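4-phosphoerythronate dehydrogenase (Lactobacillus jensenii, PDB 4PRK) probably reduces pyruvate to D-lactate with NADH, as a D-lactate dehydrogenase of the D-isomer-specific 2-hydroxyacid dehydrogenase family. Local coordinates at residues A[98-103]-A[154-159]; A[105-110]-A[162-167]; A[231-236]-A[295-300]. All blocks are in the same frame, centred on the assembly; numbering follows the deposited sequence.

Contact 1 (A[98-103]-A[154-159]); sequences VPVYSP and VGHIGS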
# COMPACT_ATOMS: atom_id res chain seq x y z
N VAL A 98 9.00 -28.84 1.33
CA VAL A 98 8.68 -27.42 1.55
C VAL A 98 8.62 -26.63 0.22
O VAL A 98 9.63 -26.12 -0.30
CB VAL A 98 9.61 -26.78 2.61
CG1 VAL A 98 9.14 -25.38 2.94
CG2 VAL A 98 9.59 -27.62 3.88
N PRO A 99 7.44 -26.57 -0.35
CA PRO A 99 7.17 -25.77 -1.54
C PRO A 99 7.28 -24.26 -1.34
O PRO A 99 7.72 -23.57 -2.24
CB PRO A 99 5.75 -26.18 -1.93
CG PRO A 99 5.17 -26.77 -0.71
CD PRO A 99 6.30 -27.43 -0.01
N VAL A 100 6.85 -23.75 -0.20
CA VAL A 100 6.79 -22.31 0.01
C VAL A 100 7.66 -21.86 1.20
O VAL A 100 7.17 -21.78 2.32
CB VAL A 100 5.32 -21.90 0.26
CG1 VAL A 100 5.19 -20.44 0.63
CG2 VAL A 100 4.47 -22.23 -0.95
N TYR A 101 8.96 -21.60 0.95
CA TYR A 101 9.89 -21.15 1.99
C TYR A 101 9.58 -19.77 2.58
O TYR A 101 9.18 -19.63 3.73
CB TYR A 101 11.21 -20.85 1.31
CG TYR A 101 11.99 -21.93 0.62
CD1 TYR A 101 11.81 -23.27 0.92
CD2 TYR A 101 12.97 -21.59 -0.30
CE1 TYR A 101 12.58 -24.24 0.29
CE2 TYR A 101 13.73 -22.55 -0.92
CZ TYR A 101 13.54 -23.87 -0.63
OH TYR A 101 14.30 -24.80 -1.26
N SER A 102 9.66 -18.76 1.72
CA SER A 102 9.11 -17.44 1.93
C SER A 102 9.01 -16.75 0.58
O SER A 102 10.02 -16.29 0.06
CB SER A 102 10.01 -16.64 2.88
OG SER A 102 9.77 -15.25 2.81
N PRO A 103 7.82 -16.65 -0.01
CA PRO A 103 7.80 -15.97 -1.31
C PRO A 103 8.31 -14.53 -1.26
O PRO A 103 8.86 -14.08 -2.23
CB PRO A 103 6.34 -16.02 -1.76
CG PRO A 103 5.56 -16.34 -0.57
CD PRO A 103 6.41 -17.26 0.19
N VAL A 154 3.23 -15.84 -12.65
CA VAL A 154 2.97 -15.17 -11.37
C VAL A 154 3.33 -16.09 -10.20
O VAL A 154 4.49 -16.08 -9.73
CB VAL A 154 1.51 -14.71 -11.31
CG1 VAL A 154 1.23 -14.01 -9.98
CG2 VAL A 154 1.23 -13.79 -12.51
N GLY A 155 2.40 -16.96 -9.77
CA GLY A 155 2.66 -17.80 -8.61
C GLY A 155 2.74 -16.95 -7.33
O GLY A 155 2.52 -15.69 -7.35
N HIS A 156 3.06 -17.62 -6.24
CA HIS A 156 3.22 -16.98 -4.91
C HIS A 156 4.28 -15.89 -4.95
O HIS A 156 4.09 -14.85 -4.39
CB HIS A 156 3.67 -17.99 -3.85
CG HIS A 156 2.70 -19.08 -3.55
ND1 HIS A 156 1.49 -18.86 -2.91
CD2 HIS A 156 2.80 -20.43 -3.69
CE1 HIS A 156 0.87 -20.02 -2.73
NE2 HIS A 156 1.65 -20.99 -3.18
N ILE A 157 5.41 -16.12 -5.63
CA ILE A 157 6.52 -15.14 -5.71
C ILE A 157 6.20 -13.90 -6.58
O ILE A 157 6.39 -12.71 -6.17
CB ILE A 157 7.80 -15.85 -6.15
CG1 ILE A 157 8.20 -16.84 -5.07
CG2 ILE A 157 8.94 -14.90 -6.40
CD1 ILE A 157 9.34 -17.74 -5.47
N GLY A 158 5.76 -14.18 -7.78
CA GLY A 158 5.40 -13.11 -8.74
C GLY A 158 4.30 -12.23 -8.21
O GLY A 158 4.26 -10.97 -8.41
N SER A 159 3.38 -12.90 -7.56
CA SER A 159 2.31 -12.20 -6.88
C SER A 159 2.83 -11.23 -5.82
O SER A 159 2.32 -10.14 -5.66
CB SER A 159 1.38 -13.22 -6.20
OG SER A 159 0.52 -12.50 -5.40

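Contact 2 (A[105-110]-A[162-167]); sequences AIAEMA and AQIFSA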
# COMPACT_ATOMS: atom_id res chain seq x y z
N ALA A 105 10.86 -13.35 0.45
CA ALA A 105 12.33 -13.37 0.38
C ALA A 105 12.74 -13.23 -1.06
O ALA A 105 13.51 -12.36 -1.44
CB ALA A 105 12.88 -14.66 0.95
N ILE A 106 12.19 -14.08 -1.89
CA ILE A 106 12.55 -14.03 -3.29
C ILE A 106 12.05 -12.78 -4.00
O ILE A 106 12.81 -12.16 -4.76
CB ILE A 106 12.14 -15.33 -3.98
CG1 ILE A 106 13.01 -16.42 -3.38
CG2 ILE A 106 12.34 -15.26 -5.48
CD1 ILE A 106 12.43 -17.78 -3.43
N ALA A 107 10.81 -12.38 -3.75
CA ALA A 107 10.24 -11.25 -4.43
C ALA A 107 11.04 -9.99 -4.10
O ALA A 107 11.30 -9.15 -4.95
CB ALA A 107 8.82 -11.07 -4.00
N GLU A 108 11.51 -9.91 -2.87
CA GLU A 108 12.23 -8.71 -2.41
C GLU A 108 13.61 -8.62 -3.04
O GLU A 108 14.15 -7.52 -3.29
CB GLU A 108 12.28 -8.66 -0.87
CG GLU A 108 10.95 -8.25 -0.24
CD GLU A 108 10.94 -8.18 1.28
OE1 GLU A 108 12.02 -8.17 1.93
OE2 GLU A 108 9.82 -8.07 1.85
N MET A 109 14.18 -9.76 -3.33
CA MET A 109 15.50 -9.78 -3.99
C MET A 109 15.28 -9.26 -5.44
O MET A 109 16.00 -8.39 -5.94
CB MET A 109 16.13 -11.20 -3.96
CG MET A 109 17.44 -11.31 -4.73
SD MET A 109 18.76 -10.29 -4.01
CE MET A 109 19.90 -11.59 -3.59
N ALA A 110 14.24 -9.75 -6.08
CA ALA A 110 13.92 -9.29 -7.41
C ALA A 110 13.70 -7.78 -7.45
O ALA A 110 14.24 -7.09 -8.29
CB ALA A 110 12.69 -10.00 -7.87
N ALA A 162 4.39 -8.25 -7.51
CA ALA A 162 3.33 -7.40 -8.01
C ALA A 162 2.71 -6.53 -6.88
O ALA A 162 2.49 -5.33 -7.05
CB ALA A 162 2.28 -8.30 -8.66
N GLN A 163 2.48 -7.14 -5.73
CA GLN A 163 2.05 -6.39 -4.54
C GLN A 163 3.02 -5.26 -4.18
O GLN A 163 2.63 -4.14 -3.96
CB GLN A 163 1.88 -7.35 -3.32
CG GLN A 163 0.84 -8.46 -3.58
CD GLN A 163 0.76 -9.55 -2.51
OE1 GLN A 163 0.65 -10.75 -2.81
NE2 GLN A 163 0.74 -9.14 -1.26
N ILE A 164 4.30 -5.56 -4.15
CA ILE A 164 5.31 -4.55 -3.78
C ILE A 164 5.38 -3.47 -4.85
O ILE A 164 5.22 -2.23 -4.54
CB ILE A 164 6.70 -5.19 -3.55
CG1 ILE A 164 6.63 -6.12 -2.34
CG2 ILE A 164 7.84 -4.14 -3.43
CD1 ILE A 164 7.83 -7.06 -2.28
N PHE A 165 5.50 -3.88 -6.11
CA PHE A 165 5.58 -2.85 -7.15
C PHE A 165 4.34 -1.96 -7.22
O PHE A 165 4.44 -0.74 -7.33
CB PHE A 165 5.96 -3.43 -8.53
CG PHE A 165 7.44 -3.61 -8.73
CD1 PHE A 165 8.31 -2.56 -8.54
CD2 PHE A 165 7.94 -4.80 -9.14
CE1 PHE A 165 9.68 -2.71 -8.73
CE2 PHE A 165 9.30 -4.96 -9.34
CZ PHE A 165 10.18 -3.91 -9.13
N SER A 166 3.15 -2.54 -7.14
CA SER A 166 1.92 -1.72 -7.24
C SER A 166 1.77 -0.86 -6.01
O SER A 166 1.23 0.20 -6.09
CB SER A 166 0.69 -2.58 -7.46
OG SER A 166 0.63 -3.43 -6.38
N ALA A 167 2.29 -1.27 -4.86
CA ALA A 167 2.20 -0.44 -3.69
C ALA A 167 3.14 0.76 -3.80
O ALA A 167 2.90 1.76 -3.16
CB ALA A 167 2.46 -1.24 -2.44

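Contact 3 (A[231-236]-A[295-300]); sequences INAARG and HSAYFT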
# COMPACT_ATOMS: atom_id res chain seq x y z
N ILE A 231 14.88 -9.25 -15.00
CA ILE A 231 15.21 -9.86 -13.72
C ILE A 231 14.85 -11.32 -13.79
O ILE A 231 13.73 -11.62 -14.10
CB ILE A 231 14.40 -9.22 -12.58
CG1 ILE A 231 14.69 -7.73 -12.41
CG2 ILE A 231 14.66 -9.96 -11.27
CD1 ILE A 231 16.10 -7.38 -12.00
N ASN A 232 15.79 -12.22 -13.49
CA ASN A 232 15.53 -13.66 -13.33
C ASN A 232 16.00 -14.20 -11.97
O ASN A 232 17.19 -14.48 -11.74
CB ASN A 232 16.25 -14.48 -14.38
CG ASN A 232 15.84 -15.95 -14.36
OD1 ASN A 232 14.80 -16.30 -13.76
ND2 ASN A 232 16.62 -16.79 -15.00
N ALA A 233 15.02 -14.39 -11.11
CA ALA A 233 15.20 -15.04 -9.84
C ALA A 233 14.37 -16.31 -9.78
O ALA A 233 14.09 -16.81 -8.68
CB ALA A 233 14.81 -14.13 -8.70
N ALA A 234 14.04 -16.83 -10.95
CA ALA A 234 13.32 -18.08 -11.04
C ALA A 234 14.25 -19.25 -11.38
O ALA A 234 14.67 -19.96 -10.50
CB ALA A 234 12.20 -17.97 -12.06
N ARG A 235 14.61 -19.44 -12.63
CA ARG A 235 15.50 -20.55 -12.99
C ARG A 235 16.35 -20.13 -14.14
O ARG A 235 15.86 -19.55 -15.12
CB ARG A 235 14.69 -21.79 -13.37
CG ARG A 235 13.79 -22.39 -12.31
CD ARG A 235 14.50 -22.97 -11.11
NE ARG A 235 15.42 -24.05 -11.47
CZ ARG A 235 15.07 -25.31 -11.67
NH1 ARG A 235 15.99 -26.18 -12.04
NH2 ARG A 235 13.81 -25.72 -11.55
N GLY A 236 17.66 -20.36 -14.03
CA GLY A 236 18.59 -19.89 -15.05
C GLY A 236 18.24 -20.36 -16.47
O GLY A 236 18.39 -19.61 -17.44
N HIS A 295 22.21 -17.53 -6.35
CA HIS A 295 20.95 -18.17 -5.98
C HIS A 295 20.67 -17.94 -4.49
O HIS A 295 20.29 -18.85 -3.76
CB HIS A 295 20.94 -19.68 -6.36
CG HIS A 295 19.65 -20.13 -7.00
ND1 HIS A 295 18.41 -19.94 -6.42
CD2 HIS A 295 19.41 -20.72 -8.20
CE1 HIS A 295 17.46 -20.39 -7.23
NE2 HIS A 295 18.04 -20.87 -8.31
N SER A 296 20.81 -16.70 -4.05
CA SER A 296 20.54 -16.40 -2.68
C SER A 296 19.23 -15.61 -2.49
O SER A 296 19.01 -14.99 -1.39
CB SER A 296 21.76 -15.65 -2.11
OG SER A 296 22.04 -14.40 -2.81
N ALA A 297 18.35 -15.53 -3.50
CA ALA A 297 17.09 -14.75 -3.26
C ALA A 297 16.36 -15.32 -2.01
O ALA A 297 15.79 -14.61 -1.20
CB ALA A 297 16.17 -14.77 -4.48
N TYR A 298 16.41 -16.63 -1.84
CA TYR A 298 15.73 -17.27 -0.71
C TYR A 298 16.37 -16.99 0.65
O TYR A 298 15.75 -17.28 1.67
CB TYR A 298 15.71 -18.81 -0.90
CG TYR A 298 17.06 -19.38 -0.48
CD1 TYR A 298 18.15 -19.39 -1.34
CD2 TYR A 298 17.26 -19.83 0.82
CE1 TYR A 298 19.38 -19.86 -0.92
CE2 TYR A 298 18.49 -20.28 1.25
CZ TYR A 298 19.55 -20.29 0.39
OH TYR A 298 20.77 -20.72 0.86
N PHE A 299 17.58 -16.45 0.71
CA PHE A 299 18.41 -16.65 1.90
C PHE A 299 18.14 -15.55 2.95
O PHE A 299 18.95 -14.58 3.08
CB PHE A 299 19.89 -16.69 1.45
CG PHE A 299 20.88 -17.04 2.54
CD1 PHE A 299 20.61 -18.05 3.46
CD2 PHE A 299 22.10 -16.41 2.59
CE1 PHE A 299 21.52 -18.35 4.45
CE2 PHE A 299 23.03 -16.72 3.57
CZ PHE A 299 22.73 -17.71 4.49
N THR A 300 16.99 -15.67 3.62
CA THR A 300 16.65 -14.85 4.80
C THR A 300 16.45 -15.77 6.01
O THR A 300 16.37 -16.98 5.87
CB THR A 300 15.33 -14.11 4.61
OG1 THR A 300 14.27 -15.06 4.45
CG2 THR A 300 15.42 -13.27 3.34

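Contact 1 (A[98-103]-A[154-159])
Pro103 and Ile157 bring the two backbones together, with Pro103 CA and Ile157 CA 4.7 Å apart. Segment 98-103 is the loop that leaves strand 94-96 and enters helix 103-118. Segment 154-159 forms the turn and the first part of helix 155-167, just after strand 148-152. This is the strand-turn-helix of the Rossmann fold. Gly153, Gly155 and Gly158 fit its GxGxxG pattern, which probably faces NAD as in relatives. Ser102 is the N-cap of helix 103-118, and its OG caps the backbone N of Ala105. No hydrogen bond joins the two segments.

Pro103 lies against the first turn of helix 155-167. Its CB is 3.7 Å from the carbonyl oxygen, His156 O, and 3.9 Å from His156 CB. The same Pro103 CB also lies 3.9 Å from Ile157 CG1, so the proline ring bears on two consecutive residues of the helix. Ile157 CG1 is anti to its own carbonyl carbon (chi1 -65°), and this places it against Pro103 CA as well.

His156 reaches the loop a second time. Its CG is also anti to the carbonyl carbon (chi1 -64°), and the ring swings out to Val100. Its ND1 is hydrogen-bonded to Glu182 OE2 of the second subunit, which probably limits rotation of the ring. Val100 also packs on Pro181 of that subunit. The imidazole and the valine side chain meet at about a right angle: Val100 CG2 lies 3.7 Å from His156 CD2 and 3.8 Å from His156 NE2.

Contact 2 (A[105-110]-A[162-167])
Two helices of the Rossmann-type coenzyme domain, 103-118 and 155-167, meet where Ile164 packs against Ala107 and Glu108. Helix 155-167 follows the first strand of this domain's parallel sheet, strand 148-152. Helix 103-118 comes earlier in the chain and lies against it. The backbones stay well apart, and the closest CA pair, Glu108 CA and Ile164 CA, is separated by 8.2 Å. Side chains make the whole contact.

Ile164 does most of the reaching. Its CG1 is anti to the carbonyl carbon (chi1 -65°), and the near-trans chi2 carries CD1 on to helix 103-118. There CD1 sits 3.9 Å from Glu108 CG. It is a looser 4.5 Å from Ala107 CB. The isoleucine and glutamate side chains cross at about a right angle. The terminal methyl of Ile164 meets the methylene CG of Glu108, and the carboxylate lies further on. Ile164 also touches Arg104 and Val111 of helix 103-118.

Glu108 is extended beyond CG, with chi2 at 180°. Its OE1 accepts a hydrogen bond from the backbone N of Ile144 of the third subunit. Its OE2 forms a salt bridge with Arg104 NE. One turn of helix 155-167 has an added internal bond: Ser166 OG donates to Ala162 O at 2.7 Å. Ser166 N binds the same oxygen from the opposite face of the carbonyl plane.

The contact is buried and apolar, and no hydrogen bond joins the two segments. Glu108 thus divides its work: the aliphatic stem packs inside the subunit, while the buried carboxylate is satisfied by an arginine and by a neighbouring subunit's backbone. Those two partners would probably stabilise its negative charge.

Contact 3 (A[231-236]-A[295-300])
Ala233 and Ala297 meet through their methyl groups, with Ala233 CB 4.5 Å from Ala297 CB. Beside them, His295 NE2 comes to 4.1 Å from Ala234 O, too far for a hydrogen bond. The His295 ring lies obliquely to that oxygen. Its chi1 of -136° lies away from the usual staggered values and carries the ring towards the other segment.

The CB of Arg235 points away from segment 295-300, but three successive torsions near -60° curl the chain back. Its NE then lies 5.2 Å from His295 NE2, close but not in contact.

Asn232 fixes the loop that carries the arginine. Its OD1 accepts from Ala234 N at 3.0 Å, an Asx turn, and more weakly from Arg235 N. Its ND2 donates to Arg235 O at 2.9 Å in an almost straight bond (176°). Each end of the amide has a backbone partner, and the two together fix its rotation. Arg235 O lies in the amide plane, whereas Ala234 N stands well above it.

His295 also packs on Glu264. An arginine, a glutamate and a histidine placed together beyond the C-terminal ends of Rossmann strands are consistent with the active site of D-2-hydroxyacid dehydrogenases.

How the contacts relate
From the N terminus, the chain completes its first parallel sheet at strand 94-96 and leaves through segment 98-103. Contact 1 closes a loop of about fifty residues back to that segment. Contact 2 starts further along, on helix 103-118, and ends later on helix 155-167. Contacts 1 and 2 therefore cross, and they touch where Ile157 CG2 lies 3.5 Å from Ile106 CG2. Contact 3 follows in series and joins the end of strand 229-232 to the loop before helix 301-319. Met109 and Ile106 of helix 103-118 pack on Ala297, so that helix, one side of contact 2, also borders contact 3. Tyr101 meets Tyr298, linking contacts 1 and 3 at the connections between the two sheets.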